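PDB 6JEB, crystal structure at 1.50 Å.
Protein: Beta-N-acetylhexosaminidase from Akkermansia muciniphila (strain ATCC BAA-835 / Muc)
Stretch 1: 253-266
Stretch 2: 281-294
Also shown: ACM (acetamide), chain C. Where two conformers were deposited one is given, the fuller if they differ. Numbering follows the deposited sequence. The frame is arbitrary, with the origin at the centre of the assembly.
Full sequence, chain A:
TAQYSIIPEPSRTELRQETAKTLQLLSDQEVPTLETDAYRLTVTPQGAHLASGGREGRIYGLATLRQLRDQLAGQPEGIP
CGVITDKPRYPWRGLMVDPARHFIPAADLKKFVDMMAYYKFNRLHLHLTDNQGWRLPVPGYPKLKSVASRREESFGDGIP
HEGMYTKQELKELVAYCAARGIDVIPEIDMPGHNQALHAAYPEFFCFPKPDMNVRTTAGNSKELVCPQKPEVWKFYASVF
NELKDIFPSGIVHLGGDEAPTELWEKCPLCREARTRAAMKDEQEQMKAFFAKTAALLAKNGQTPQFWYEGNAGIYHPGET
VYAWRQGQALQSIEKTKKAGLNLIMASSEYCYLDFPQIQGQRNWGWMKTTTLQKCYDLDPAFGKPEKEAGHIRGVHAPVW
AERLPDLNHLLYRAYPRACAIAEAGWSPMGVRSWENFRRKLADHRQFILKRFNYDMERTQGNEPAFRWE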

# COMPACT_ATOMS: atom_id res chain seq x y z
N HIS A 253 9.19 3.60 5.09
CA HIS A 253 9.34 2.19 4.78
C HIS A 253 10.72 2.02 4.16
O HIS A 253 11.05 2.69 3.18
CB HIS A 253 8.23 1.81 3.80
CG HIS A 253 7.99 0.33 3.66
ND1 HIS A 253 9.00 -0.57 3.41
CD2 HIS A 253 6.84 -0.38 3.69
CE1 HIS A 253 8.48 -1.78 3.29
NE2 HIS A 253 7.18 -1.70 3.47
N LEU A 254 11.55 1.17 4.77
CA LEU A 254 12.91 0.95 4.30
C LEU A 254 13.03 -0.25 3.36
O LEU A 254 14.14 -0.57 2.92
CB LEU A 254 13.86 0.78 5.49
CG LEU A 254 13.98 1.97 6.44
CD1 LEU A 254 14.92 1.60 7.59
CD2 LEU A 254 14.48 3.22 5.69
N GLY A 255 11.92 -0.92 3.05
CA GLY A 255 11.99 -2.06 2.16
C GLY A 255 12.68 -3.25 2.79
O GLY A 255 12.14 -3.88 3.71
N GLY A 256 13.87 -3.59 2.31
CA GLY A 256 14.60 -4.72 2.85
C GLY A 256 14.28 -6.04 2.20
O GLY A 256 14.80 -7.07 2.66
N ASP A 257 13.46 -6.05 1.16
CA ASP A 257 13.07 -7.30 0.52
C ASP A 257 14.12 -7.78 -0.47
O ASP A 257 14.84 -6.98 -1.09
CB ASP A 257 11.73 -7.12 -0.21
CG ASP A 257 11.76 -6.00 -1.24
OD1 ASP A 257 12.33 -4.93 -0.96
OD2 ASP A 257 11.21 -6.20 -2.34
N GLU A 258 14.21 -9.10 -0.62
CA GLU A 258 14.97 -9.74 -1.69
C GLU A 258 16.38 -9.17 -1.80
O GLU A 258 16.83 -8.73 -2.86
CB GLU A 258 14.22 -9.67 -3.03
CG GLU A 258 12.83 -10.28 -2.95
CD GLU A 258 12.02 -10.09 -4.22
OE1 GLU A 258 12.08 -9.00 -4.83
OE2 GLU A 258 11.30 -11.04 -4.61
N ALA A 259 17.08 -9.16 -0.66
CA ALA A 259 18.41 -8.58 -0.53
C ALA A 259 19.40 -9.70 -0.19
O ALA A 259 19.85 -9.82 0.96
CB ALA A 259 18.44 -7.48 0.53
N PRO A 260 19.77 -10.52 -1.18
CA PRO A 260 20.76 -11.56 -0.92
C PRO A 260 22.10 -10.91 -0.58
O PRO A 260 22.43 -9.84 -1.08
CB PRO A 260 20.84 -12.31 -2.25
CG PRO A 260 20.51 -11.28 -3.27
CD PRO A 260 19.45 -10.41 -2.62
N THR A 261 22.86 -11.57 0.29
CA THR A 261 24.02 -10.92 0.88
C THR A 261 25.35 -11.37 0.28
O THR A 261 26.40 -11.03 0.83
CB THR A 261 24.02 -11.11 2.40
OG1 THR A 261 23.86 -12.49 2.69
CG2 THR A 261 22.88 -10.31 3.04
N GLU A 262 25.32 -12.08 -0.84
CA GLU A 262 26.54 -12.57 -1.49
C GLU A 262 27.60 -11.48 -1.64
O GLU A 262 28.78 -11.70 -1.36
CB GLU A 262 26.18 -13.15 -2.86
CG GLU A 262 27.37 -13.52 -3.71
CD GLU A 262 26.97 -13.91 -5.12
OE1 GLU A 262 25.80 -14.31 -5.32
OE2 GLU A 262 27.82 -13.82 -6.03
N LEU A 263 27.20 -10.29 -2.11
CA LEU A 263 28.20 -9.26 -2.36
C LEU A 263 28.73 -8.63 -1.07
O LEU A 263 29.90 -8.24 -1.02
CB LEU A 263 27.68 -8.19 -3.34
CG LEU A 263 27.38 -8.71 -4.75
CD1 LEU A 263 27.08 -7.56 -5.71
CD2 LEU A 263 28.53 -9.57 -5.28
N TRP A 264 27.89 -8.53 -0.03
CA TRP A 264 28.41 -8.14 1.28
C TRP A 264 29.43 -9.15 1.79
O TRP A 264 30.47 -8.77 2.36
CB TRP A 264 27.27 -8.04 2.30
CG TRP A 264 26.52 -6.74 2.27
CD1 TRP A 264 26.71 -5.68 1.42
CD2 TRP A 264 25.47 -6.35 3.17
NE1 TRP A 264 25.83 -4.67 1.72
CE2 TRP A 264 25.06 -5.05 2.79
CE3 TRP A 264 24.83 -6.97 4.25
CZ2 TRP A 264 24.04 -4.37 3.46
CZ3 TRP A 264 23.82 -6.29 4.91
CH2 TRP A 264 23.43 -5.00 4.51
N GLU A 265 29.16 -10.45 1.60
CA GLU A 265 30.11 -11.46 2.05
C GLU A 265 31.46 -11.28 1.37
O GLU A 265 32.51 -11.42 2.01
CB GLU A 265 29.57 -12.87 1.78
CG GLU A 265 30.35 -13.98 2.48
CD GLU A 265 31.66 -14.32 1.78
OE1 GLU A 265 31.70 -14.26 0.54
OE2 GLU A 265 32.65 -14.64 2.49
N LYS A 266 31.46 -10.95 0.07
CA LYS A 266 32.68 -10.85 -0.71
C LYS A 266 33.36 -9.50 -0.61
O LYS A 266 34.56 -9.40 -0.90
CB LYS A 266 32.38 -11.11 -2.19
CG LYS A 266 32.00 -12.53 -2.50
CD LYS A 266 31.66 -12.71 -3.97
CE LYS A 266 31.27 -14.16 -4.24
NZ LYS A 266 30.89 -14.38 -5.66
N ASP A 281 28.01 -13.35 10.58
CA ASP A 281 27.42 -13.58 9.27
C ASP A 281 26.81 -12.27 8.77
O ASP A 281 26.85 -11.24 9.45
CB ASP A 281 26.40 -14.72 9.29
CG ASP A 281 25.26 -14.48 10.27
OD1 ASP A 281 24.72 -13.36 10.32
OD2 ASP A 281 24.87 -15.44 10.97
N GLU A 282 26.21 -12.34 7.59
CA GLU A 282 25.66 -11.16 6.96
C GLU A 282 24.26 -10.82 7.46
O GLU A 282 23.78 -9.72 7.20
CB GLU A 282 25.69 -11.29 5.44
CG GLU A 282 27.09 -11.26 4.84
CD GLU A 282 27.90 -12.52 5.14
OE1 GLU A 282 27.34 -13.63 5.04
OE2 GLU A 282 29.08 -12.39 5.51
N GLN A 283 23.59 -11.74 8.18
CA GLN A 283 22.34 -11.37 8.84
C GLN A 283 22.60 -10.45 10.02
O GLN A 283 21.84 -9.51 10.26
CB GLN A 283 21.55 -12.61 9.25
CG GLN A 283 20.95 -13.38 8.09
CD GLN A 283 19.96 -12.56 7.29
OE1 GLN A 283 18.86 -12.27 7.76
NE2 GLN A 283 20.35 -12.16 6.07
N GLU A 284 23.68 -10.70 10.77
CA GLU A 284 24.10 -9.74 11.79
C GLU A 284 24.44 -8.40 11.16
O GLU A 284 24.12 -7.34 11.71
CB GLU A 284 25.32 -10.26 12.55
CG GLU A 284 25.01 -11.18 13.70
CD GLU A 284 26.23 -11.40 14.57
OE1 GLU A 284 26.57 -10.49 15.37
OE2 GLU A 284 26.87 -12.46 14.44
N GLN A 285 25.08 -8.43 9.99
CA GLN A 285 25.38 -7.18 9.29
C GLN A 285 24.10 -6.48 8.87
O GLN A 285 23.99 -5.25 8.99
CB GLN A 285 26.26 -7.47 8.08
CG GLN A 285 26.79 -6.19 7.44
CD GLN A 285 27.69 -6.45 6.26
OE1 GLN A 285 28.25 -7.54 6.11
NE2 GLN A 285 27.84 -5.44 5.41
N MET A 286 23.11 -7.24 8.39
CA MET A 286 21.83 -6.65 8.00
C MET A 286 21.13 -6.02 9.20
O MET A 286 20.58 -4.92 9.10
CB MET A 286 20.94 -7.73 7.37
CG MET A 286 19.62 -7.21 6.78
SD MET A 286 19.82 -6.29 5.23
CE MET A 286 20.45 -7.55 4.13
N LYS A 287 21.15 -6.70 10.35
CA LYS A 287 20.56 -6.13 11.56
C LYS A 287 21.22 -4.80 11.92
O LYS A 287 20.53 -3.82 12.23
CB LYS A 287 20.68 -7.13 12.72
CG LYS A 287 20.08 -6.64 14.02
CD LYS A 287 20.28 -7.67 15.13
CE LYS A 287 19.61 -7.23 16.42
NZ LYS A 287 18.12 -7.15 16.27
N ALA A 288 22.55 -4.75 11.86
CA ALA A 288 23.26 -3.52 12.19
C ALA A 288 22.97 -2.42 11.17
O ALA A 288 22.87 -1.24 11.53
CB ALA A 288 24.76 -3.79 12.26
N PHE A 289 22.84 -2.79 9.89
CA PHE A 289 22.52 -1.82 8.86
C PHE A 289 21.16 -1.18 9.13
O PHE A 289 21.02 0.05 9.07
CB PHE A 289 22.53 -2.51 7.49
CG PHE A 289 22.04 -1.63 6.37
CD1 PHE A 289 22.85 -0.62 5.87
CD2 PHE A 289 20.77 -1.80 5.83
CE1 PHE A 289 22.39 0.21 4.84
CE2 PHE A 289 20.31 -0.97 4.81
CZ PHE A 289 21.13 0.03 4.31
N PHE A 290 20.15 -1.99 9.43
CA PHE A 290 18.83 -1.44 9.72
C PHE A 290 18.85 -0.62 11.01
O PHE A 290 18.15 0.40 11.09
CB PHE A 290 17.80 -2.57 9.81
CG PHE A 290 17.41 -3.13 8.48
CD1 PHE A 290 17.43 -2.35 7.33
CD2 PHE A 290 16.98 -4.45 8.37
CE1 PHE A 290 17.04 -2.87 6.10
CE2 PHE A 290 16.59 -4.98 7.15
CZ PHE A 290 16.63 -4.19 6.01
N ALA A 291 19.62 -1.04 12.01
CA ALA A 291 19.68 -0.28 13.26
C ALA A 291 20.31 1.09 13.04
O ALA A 291 19.85 2.09 13.60
CB ALA A 291 20.44 -1.07 14.33
N LYS A 292 21.36 1.15 12.23
CA LYS A 292 21.99 2.43 11.93
C LYS A 292 21.04 3.32 11.14
O LYS A 292 20.95 4.53 11.39
CB LYS A 292 23.30 2.20 11.18
CG LYS A 292 24.14 3.44 10.97
CD LYS A 292 25.54 3.04 10.56
CE LYS A 292 26.42 4.25 10.28
NZ LYS A 292 27.84 3.83 10.09
N THR A 293 20.30 2.74 10.19
CA THR A 293 19.33 3.52 9.43
C THR A 293 18.21 4.01 10.34
O THR A 293 17.78 5.17 10.24
CB THR A 293 18.77 2.67 8.29
OG1 THR A 293 19.86 2.11 7.54
CG2 THR A 293 17.94 3.52 7.35
N ALA A 294 17.73 3.16 11.25
CA ALA A 294 16.69 3.57 12.18
C ALA A 294 17.17 4.70 13.09
O ALA A 294 16.38 5.58 13.46
CB ALA A 294 16.22 2.37 13.01
C1 ACM C . 8.28 -7.88 -2.45
O ACM C . 7.38 -8.48 -2.95
N ACM C . 9.53 -7.84 -3.14
C2 ACM C . 8.18 -7.17 -1.11
O HOH W 1 19.26 -11.12 3.37
O HOH W 2 25.98 -14.12 2.74
O HOH W 3 22.59 -13.58 4.92

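Trp264 has more of its surface covered by the other stretch than any other residue here. From a short helix crossing the longer one at 100°, its CA-to-CB bond points toward that helix, and its side chain fits as a knob among Glu282, Gln285, Met286 and Phe289. A broad, flat indole suits this hole because its face and edges can each pack against neighbors. Gln285 lies over one face, its NE2 3.4 Å from Trp264 CD2. The edge of the six-membered ring meets the face of Phe289, with centroids 5.8 Å apart and planes at 65°. Flexible Met286 curls its end back, bringing CE within 3.7 Å of Trp264 CZ3 and 3.8 Å of Thr261 CG2.

Glu282, in the first turn of its helix, brings aliphatic carbons into the contact as well as its carboxylate: CB packs 3.5 Å from Thr261 CB, CG lies 4.1 Å from Trp264 CB, and OE2 lies 3.6 Å from Glu265 CG. No direct hydrogen bond crosses the interface, but a water links the two polar ends, 2.7 Å from both Thr261 OG1 and Glu282 OE1.

Farther along, Leu254 CD1 meets Thr293 CG2 at 3.6 Å, while Thr293 OG1 is satisfied by donating to Phe289 O (2.8 Å). Gly256 CA approaches the edge of Phe290 at CZ (3.8 Å); a CB would clash there, and the backbone angles alone already call for glycine.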